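Local coordinates for protein SusD homolog (PDB 3EHM) that probably binds mucin O-glycans as a SusD-like outer-membrane lipoprotein, helping a human gut symbiont to use these host sugars, at residues L256-L261 with P331-N336; V36-S41 with N50-T55; L23-R28 with E108-S113. All blocks are in the same frame, centred on the assembly; numbering follows the deposited sequence.

Contact 1. Residues L256-L261 with P331-N336; sequences LLNSML and PKVDSN
N258 OD1 is gripped by one short, fairly straight bond from M260 N, 2.8 Å long with an N-H...O angle of 158°, the donor lying in the plane of the side-chain amide. The same amide is held at its other end as well, since ND2 donates to S337 O, so two bonds fix its rotation. The torsions suit this: CG is anti to the backbone N (chi1 -174°), which, with chi2, brings OD1 forward along its own chain to the N-H two residues on. This is an Asx turn, and it caps the type I turn from N258 to L261 that leads into helix 261-266. Asparagine suits the place because one short side chain both accepts and donates. Its backbone is used too: N258 N donates to a lone pair of S335 O at 3.0 Å, joining the loop that follows strand 246-248 to the loop that enters strand 339-342, its antiparallel partner in a two-stranded sheet. An alanine here would lose both amide bonds and the carboxamide's contact with V333, and would probably loosen the turn at the start of the helix. V333 is the apolar centre. V333 CG2 meets the carboxamide, 3.5 Å from N258 CG, while V333 CG1 crosses obliquely to L261 CD2 at 3.7 Å. L261 CD1 reaches the backbone of S335, and L257 CD1 presses tightly on S335 CB at 3.5 Å. Beyond V333 the selenomethionine M260, bent at chi3 (68°), lays CE on P331 CB at 3.8 Å; a long flexible chain can reach the rigid proline ring. At the opposite end, a water donates to both L256 O, at 2.7 Å, and N336 OD1.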
# COMPACT_ATOMS: atom_id res chain seq x y z
N LEU A 256 5.83 6.27 -19.91
CA LEU A 256 4.80 6.44 -18.90
C LEU A 256 4.86 7.81 -18.24
O LEU A 256 5.91 8.44 -18.17
CB LEU A 256 4.92 5.38 -17.81
CG LEU A 256 4.75 3.90 -18.20
CD1 LEU A 256 5.10 3.03 -17.00
CD2 LEU A 256 3.33 3.64 -18.66
N LEU A 257 3.70 8.26 -17.76
CA LEU A 257 3.59 9.53 -17.06
C LEU A 257 3.23 9.16 -15.62
O LEU A 257 2.17 8.57 -15.39
CB LEU A 257 2.46 10.37 -17.66
CG LEU A 257 2.17 11.70 -16.95
CD1 LEU A 257 3.39 12.61 -17.05
CD2 LEU A 257 0.95 12.37 -17.58
N ASN A 258 4.09 9.48 -14.66
CA ASN A 258 3.76 9.13 -13.29
C ASN A 258 2.34 9.61 -13.01
O ASN A 258 2.02 10.78 -13.23
CB ASN A 258 4.75 9.76 -12.31
CG ASN A 258 4.51 9.30 -10.89
OD1 ASN A 258 3.56 9.72 -10.24
ND2 ASN A 258 5.37 8.41 -10.41
N SER A 259 1.51 8.71 -12.53
CA SER A 259 0.11 9.00 -12.26
C SER A 259 -0.24 9.85 -11.04
O SER A 259 -1.41 10.12 -10.80
CB SER A 259 -0.68 7.69 -12.24
OG SER A 259 0.09 6.66 -11.62
N MSE A 260 0.77 10.26 -10.27
CA MSE A 260 0.51 11.11 -9.12
C MSE A 260 0.45 12.57 -9.58
O MSE A 260 -0.08 13.43 -8.87
CB MSE A 260 1.63 10.99 -8.08
CG MSE A 260 1.74 9.66 -7.39
SE MSE A 260 3.19 9.75 -6.09
CE MSE A 260 2.36 10.99 -4.86
N LEU A 261 0.98 12.85 -10.76
CA LEU A 261 1.01 14.22 -11.26
C LEU A 261 -0.36 14.89 -11.43
O LEU A 261 -0.54 16.04 -11.04
CB LEU A 261 1.79 14.28 -12.57
CG LEU A 261 3.29 14.03 -12.39
CD1 LEU A 261 3.99 14.09 -13.74
CD2 LEU A 261 3.87 15.08 -11.45
N PRO A 331 3.89 16.33 -2.63
CA PRO A 331 4.79 15.18 -2.79
C PRO A 331 5.75 15.54 -3.92
O PRO A 331 5.33 16.14 -4.92
CB PRO A 331 3.84 14.06 -3.19
CG PRO A 331 2.55 14.44 -2.54
CD PRO A 331 2.49 15.93 -2.79
N LYS A 332 7.03 15.22 -3.77
CA LYS A 332 7.99 15.49 -4.83
C LYS A 332 7.84 14.37 -5.84
O LYS A 332 7.88 13.19 -5.49
CB LYS A 332 9.42 15.50 -4.29
CG LYS A 332 9.81 16.79 -3.60
CD LYS A 332 11.30 16.82 -3.30
CE LYS A 332 11.71 18.17 -2.73
NZ LYS A 332 13.14 18.20 -2.33
N VAL A 333 7.65 14.74 -7.10
CA VAL A 333 7.49 13.75 -8.15
C VAL A 333 7.53 14.42 -9.52
O VAL A 333 7.18 15.59 -9.66
CB VAL A 333 6.13 12.99 -8.00
CG1 VAL A 333 4.96 13.98 -8.08
CG2 VAL A 333 5.99 11.93 -9.08
N ASP A 334 8.00 13.69 -10.52
CA ASP A 334 8.03 14.21 -11.88
C ASP A 334 7.51 13.13 -12.82
O ASP A 334 7.25 12.00 -12.39
CB ASP A 334 9.43 14.68 -12.27
CG ASP A 334 10.48 13.62 -12.09
OD1 ASP A 334 10.36 12.55 -12.71
OD2 ASP A 334 11.44 13.87 -11.33
N SER A 335 7.36 13.45 -14.10
CA SER A 335 6.81 12.50 -15.06
C SER A 335 7.54 11.16 -15.13
O SER A 335 6.90 10.13 -15.37
CB SER A 335 6.75 13.14 -16.45
OG SER A 335 8.04 13.53 -16.89
N ASN A 336 8.85 11.16 -14.92
CA ASN A 336 9.64 9.94 -14.99
C ASN A 336 9.76 9.18 -13.67
O ASN A 336 10.42 8.14 -13.61
CB ASN A 336 11.04 10.25 -15.52
CG ASN A 336 11.02 10.75 -16.96
OD1 ASN A 336 10.46 10.10 -17.84
ND2 ASN A 336 11.63 11.91 -17.19
O HOH W 1 7.78 10.37 -18.55

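Contact 2. Residues V36-S41 with N50-T55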
# COMPACT_ATOMS: atom_id res chain seq x y z
N VAL A 36 -1.37 -2.98 -11.96
CA VAL A 36 -1.13 -3.35 -10.57
C VAL A 36 -1.38 -2.13 -9.68
O VAL A 36 -2.13 -2.19 -8.71
CB VAL A 36 0.31 -3.86 -10.38
CG1 VAL A 36 0.57 -4.18 -8.92
CG2 VAL A 36 0.52 -5.09 -11.25
N ILE A 37 -0.72 -1.02 -10.04
CA ILE A 37 -0.89 0.26 -9.38
C ILE A 37 -1.03 1.16 -10.61
O ILE A 37 -0.08 1.32 -11.37
CB ILE A 37 0.35 0.67 -8.57
CG1 ILE A 37 0.60 -0.34 -7.44
CG2 ILE A 37 0.14 2.05 -7.97
CD1 ILE A 37 1.76 0.03 -6.53
N PRO A 38 -2.23 1.74 -10.80
CA PRO A 38 -2.58 2.62 -11.93
C PRO A 38 -1.54 3.61 -12.43
O PRO A 38 -1.16 4.52 -11.71
CB PRO A 38 -3.85 3.32 -11.45
CG PRO A 38 -4.43 2.37 -10.48
CD PRO A 38 -3.24 1.87 -9.74
N ILE A 39 -1.13 3.43 -13.68
CA ILE A 39 -0.18 4.32 -14.33
C ILE A 39 -0.30 4.06 -15.83
O ILE A 39 -0.65 2.95 -16.24
CB ILE A 39 1.27 4.05 -13.88
CG1 ILE A 39 2.19 5.15 -14.43
CG2 ILE A 39 1.73 2.68 -14.34
CD1 ILE A 39 3.57 5.17 -13.81
N GLY A 40 -0.03 5.07 -16.64
CA GLY A 40 -0.16 4.87 -18.07
C GLY A 40 0.65 5.82 -18.93
O GLY A 40 1.36 6.69 -18.42
N SER A 41 0.53 5.63 -20.24
CA SER A 41 1.21 6.43 -21.24
C SER A 41 0.90 7.92 -21.09
O SER A 41 -0.21 8.30 -20.73
CB SER A 41 0.80 5.97 -22.63
OG SER A 41 1.22 6.89 -23.63
N ASN A 50 -6.58 9.63 -12.45
CA ASN A 50 -7.88 9.60 -11.80
C ASN A 50 -7.98 8.25 -11.09
O ASN A 50 -8.49 8.16 -9.98
CB ASN A 50 -9.03 9.73 -12.81
CG ASN A 50 -9.12 11.12 -13.45
OD1 ASN A 50 -8.60 12.09 -12.91
ND2 ASN A 50 -9.81 11.20 -14.58
N ASP A 51 -7.47 7.20 -11.74
CA ASP A 51 -7.52 5.86 -11.16
C ASP A 51 -6.69 5.78 -9.87
O ASP A 51 -7.13 5.22 -8.87
CB ASP A 51 -7.01 4.82 -12.15
CG ASP A 51 -7.89 4.70 -13.39
OD1 ASP A 51 -7.50 3.95 -14.31
OD2 ASP A 51 -8.96 5.33 -13.45
N LEU A 52 -5.48 6.34 -9.91
CA LEU A 52 -4.59 6.32 -8.74
C LEU A 52 -5.20 7.09 -7.57
O LEU A 52 -4.94 6.77 -6.41
CB LEU A 52 -3.24 6.93 -9.10
CG LEU A 52 -2.17 6.78 -8.01
CD1 LEU A 52 -1.84 5.30 -7.83
CD2 LEU A 52 -0.93 7.57 -8.39
N GLN A 53 -6.00 8.10 -7.87
CA GLN A 53 -6.66 8.87 -6.82
C GLN A 53 -7.57 7.93 -6.03
O GLN A 53 -7.58 7.92 -4.80
CB GLN A 53 -7.53 9.98 -7.42
CG GLN A 53 -6.85 11.33 -7.53
CD GLN A 53 -7.84 12.44 -7.82
OE1 GLN A 53 -7.59 13.60 -7.52
NE2 GLN A 53 -8.97 12.08 -8.43
N ASN A 54 -8.31 7.12 -6.78
CA ASN A 54 -9.26 6.16 -6.24
C ASN A 54 -8.61 5.06 -5.41
O ASN A 54 -9.13 4.67 -4.37
CB ASN A 54 -10.06 5.55 -7.40
CG ASN A 54 -11.06 4.50 -6.94
OD1 ASN A 54 -11.05 3.36 -7.42
ND2 ASN A 54 -11.94 4.89 -6.03
N THR A 55 -7.46 4.58 -5.86
CA THR A 55 -6.78 3.50 -5.16
C THR A 55 -5.79 3.93 -4.08
O THR A 55 -5.75 3.34 -3.00
CB THR A 55 -5.99 2.59 -6.14
OG1 THR A 55 -4.90 3.33 -6.70
CG2 THR A 55 -6.90 2.12 -7.27
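A connection between two consecutive helices folds back here on the second of them: residues 36-41 leave helix 23-36 and lie against helix 47-57 before the chain enters it, within the largely helical SusD-like fold. P38 carries the contact. Its ring sits against the helix surface formed by D51 and T55, one turn apart, and by L52 beside D51, and meets them by packing alone. P38 CB rests on D51 CB at 3.6 Å and lies 3.8 Å from L52 N, at the helix backbone. The far side of the ring meets T55 tip to tip, with P38 CD 3.8 Å from T55 OG1. That hydroxyl oxygen stands between the backbone N and the carbonyl carbon (chi1 68°), which puts it next to the ring as packing rather than as a polar bond. Proline suits the place: it presents CB, CG and CD to the helix in one compact, rigid unit, and, lacking an N-H, puts no backbone donor in a buried place that would need an acceptor. D51 offers only its methylene here, for its carboxylate is engaged by Y90, OD2 being hydrogen-bonded to the tyrosine hydroxyl. L52, with CG anti to the backbone N (chi1 -172°), sends CD1 past the proline to I37 CG2 at 3.8 Å. The branched I37 crosses it obliquely, so leucine, isoleucine and proline make a small buried apolar cluster. Around it, I37 also packs on L339 and W341 of strand 339-342 and on R135 of helix 116-140, while D51 and T55 touch N94 of helix 85-110 and T55 further meets F95.

Contact 3. Residues L23-R28 with E108-S113; sequences LKYGAR and EIAKDS
I109 points its two branches at different partners: CG2 goes to Y25 and K24, while CD1 goes to R28. Toward Y25 the approach is tip to tip: I109 CG2 lies 3.7 Å from Y25 CE2 and 3.4 Å from Y25 OH. The methyl group of A110 comes to the same end of the tyrosine, its CB 3.2 Å from Y25 OH, and both meet the ring obliquely. A residue as small as alanine lets the phenol end come this close to the helix backbone. K24 runs alongside in an extended chain, sliding past I109 in the opposite direction so that its CD lies 3.9 Å from I109 CG2. Its CG covers one face of the Y25 ring, offset toward the rim. R28 crosses I109 at about a right angle and presents the flat of its guanidinium, with I109 CD1 3.4 Å above the plane and nearest to NH1. That group is held from its own helix: R28 NH1 donates to K24 O one turn earlier at 2.8 Å, the oxygen lying within 2° of the guanidinium plane. NE forms a salt bridge with E105, so two bonds restrain the group. An aliphatic isoleucine can thus lie on polar side chains whose charges are met from other directions. K24 NZ likewise has a salt bridge, to E118, to which Y25 OH makes a weak hydrogen bond. The contact joins the N-terminal part of helix 23-36 to the C-terminal end of helix 85-110, with helix 116-140 next to both: Y25 packs on its I121, and A110 on its L122.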
# COMPACT_ATOMS: atom_id res chain seq x y z
N LEU A 23 5.18 -12.56 -29.03
CA LEU A 23 4.40 -11.43 -29.52
C LEU A 23 2.95 -11.46 -29.05
O LEU A 23 2.37 -10.42 -28.77
CB LEU A 23 4.43 -11.39 -31.05
CG LEU A 23 5.65 -10.74 -31.70
CD1 LEU A 23 5.68 -11.06 -33.19
CD2 LEU A 23 5.59 -9.23 -31.49
N LYS A 24 2.37 -12.65 -28.96
CA LYS A 24 0.98 -12.78 -28.54
C LYS A 24 0.71 -12.42 -27.07
O LYS A 24 -0.43 -12.18 -26.70
CB LYS A 24 0.47 -14.19 -28.81
CG LYS A 24 1.20 -15.29 -28.07
CD LYS A 24 0.70 -16.66 -28.54
CE LYS A 24 1.51 -17.78 -27.92
NZ LYS A 24 1.06 -19.11 -28.43
N TYR A 25 1.76 -12.39 -26.26
CA TYR A 25 1.62 -12.08 -24.83
C TYR A 25 2.02 -10.65 -24.46
O TYR A 25 1.56 -10.10 -23.46
CB TYR A 25 2.47 -13.04 -24.00
CG TYR A 25 2.09 -14.49 -24.13
CD1 TYR A 25 2.95 -15.41 -24.73
CD2 TYR A 25 0.87 -14.96 -23.64
CE1 TYR A 25 2.61 -16.76 -24.84
CE2 TYR A 25 0.52 -16.30 -23.74
CZ TYR A 25 1.39 -17.19 -24.34
OH TYR A 25 1.03 -18.52 -24.44
N GLY A 26 2.91 -10.06 -25.26
CA GLY A 26 3.42 -8.72 -25.01
C GLY A 26 2.51 -7.59 -24.58
O GLY A 26 2.65 -7.07 -23.47
N ALA A 27 1.59 -7.19 -25.45
CA ALA A 27 0.67 -6.10 -25.14
C ALA A 27 -0.15 -6.38 -23.89
O ALA A 27 -0.33 -5.51 -23.04
CB ALA A 27 -0.26 -5.86 -26.33
N ARG A 28 -0.64 -7.61 -23.77
CA ARG A 28 -1.43 -8.02 -22.62
C ARG A 28 -0.63 -7.93 -21.33
O ARG A 28 -1.13 -7.44 -20.31
CB ARG A 28 -1.93 -9.45 -22.82
CG ARG A 28 -3.03 -9.55 -23.86
CD ARG A 28 -3.13 -10.96 -24.41
NE ARG A 28 -4.32 -11.13 -25.22
CZ ARG A 28 -4.32 -11.65 -26.45
NH1 ARG A 28 -3.18 -12.04 -27.00
NH2 ARG A 28 -5.46 -11.78 -27.11
N GLU A 108 -5.92 -18.14 -20.96
CA GLU A 108 -6.57 -18.93 -21.99
C GLU A 108 -5.58 -19.41 -23.04
O GLU A 108 -5.65 -20.55 -23.50
CB GLU A 108 -7.69 -18.11 -22.65
CG GLU A 108 -8.34 -18.79 -23.84
CD GLU A 108 -9.62 -18.11 -24.28
OE1 GLU A 108 -10.21 -18.55 -25.29
OE2 GLU A 108 -10.05 -17.13 -23.62
N ILE A 109 -4.64 -18.55 -23.40
CA ILE A 109 -3.64 -18.87 -24.42
C ILE A 109 -2.53 -19.81 -23.96
O ILE A 109 -2.08 -20.67 -24.72
CB ILE A 109 -2.98 -17.59 -24.97
CG1 ILE A 109 -4.04 -16.67 -25.58
CG2 ILE A 109 -1.94 -17.96 -26.02
CD1 ILE A 109 -3.50 -15.29 -25.96
N ALA A 110 -2.09 -19.67 -22.72
CA ALA A 110 -0.98 -20.48 -22.22
C ALA A 110 -1.28 -21.65 -21.30
O ALA A 110 -0.43 -22.52 -21.12
CB ALA A 110 0.03 -19.56 -21.54
N LYS A 111 -2.48 -21.70 -20.71
CA LYS A 111 -2.81 -22.76 -19.75
C LYS A 111 -2.57 -24.21 -20.14
O LYS A 111 -2.36 -25.05 -19.26
CB LYS A 111 -4.26 -22.60 -19.27
CG LYS A 111 -5.32 -22.89 -20.31
CD LYS A 111 -6.71 -22.69 -19.71
CE LYS A 111 -7.80 -22.85 -20.76
NZ LYS A 111 -9.14 -22.52 -20.20
N ASP A 112 -2.60 -24.53 -21.42
CA ASP A 112 -2.39 -25.91 -21.84
C ASP A 112 -1.16 -26.06 -22.74
O ASP A 112 -1.15 -26.90 -23.64
CB ASP A 112 -3.62 -26.44 -22.57
CG ASP A 112 -4.87 -26.42 -21.72
OD1 ASP A 112 -4.87 -27.05 -20.64
OD2 ASP A 112 -5.86 -25.77 -22.13
N SER A 113 -0.14 -25.26 -22.49
CA SER A 113 1.07 -25.32 -23.31
C SER A 113 2.09 -26.27 -22.71
O SER A 113 2.26 -26.33 -21.49
CB SER A 113 1.68 -23.93 -23.45
OG SER A 113 2.90 -24.00 -24.19

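In the fold
From the N terminus, contact 3 opens first, on helix 23-36. The chain leaves that helix through 36-41, turns back onto helix 47-57 and closes the short loop of contact 2, which is nested inside the longer loop that contact 3 closes at the end of helix 85-110. Contact 1 comes later, in series with both, and closes the loop from 256-261 to 331-336. Contacts 1 and 2 touch: S259 OG and L257 N probably hydrogen-bond to P38 O and G40 O, joining the early helical connection to the loops near strands 246-248 and 339-342. Contact 3 lies apart, its centre about 24 Å from that of contact 2 and about 31 Å from that of contact 1.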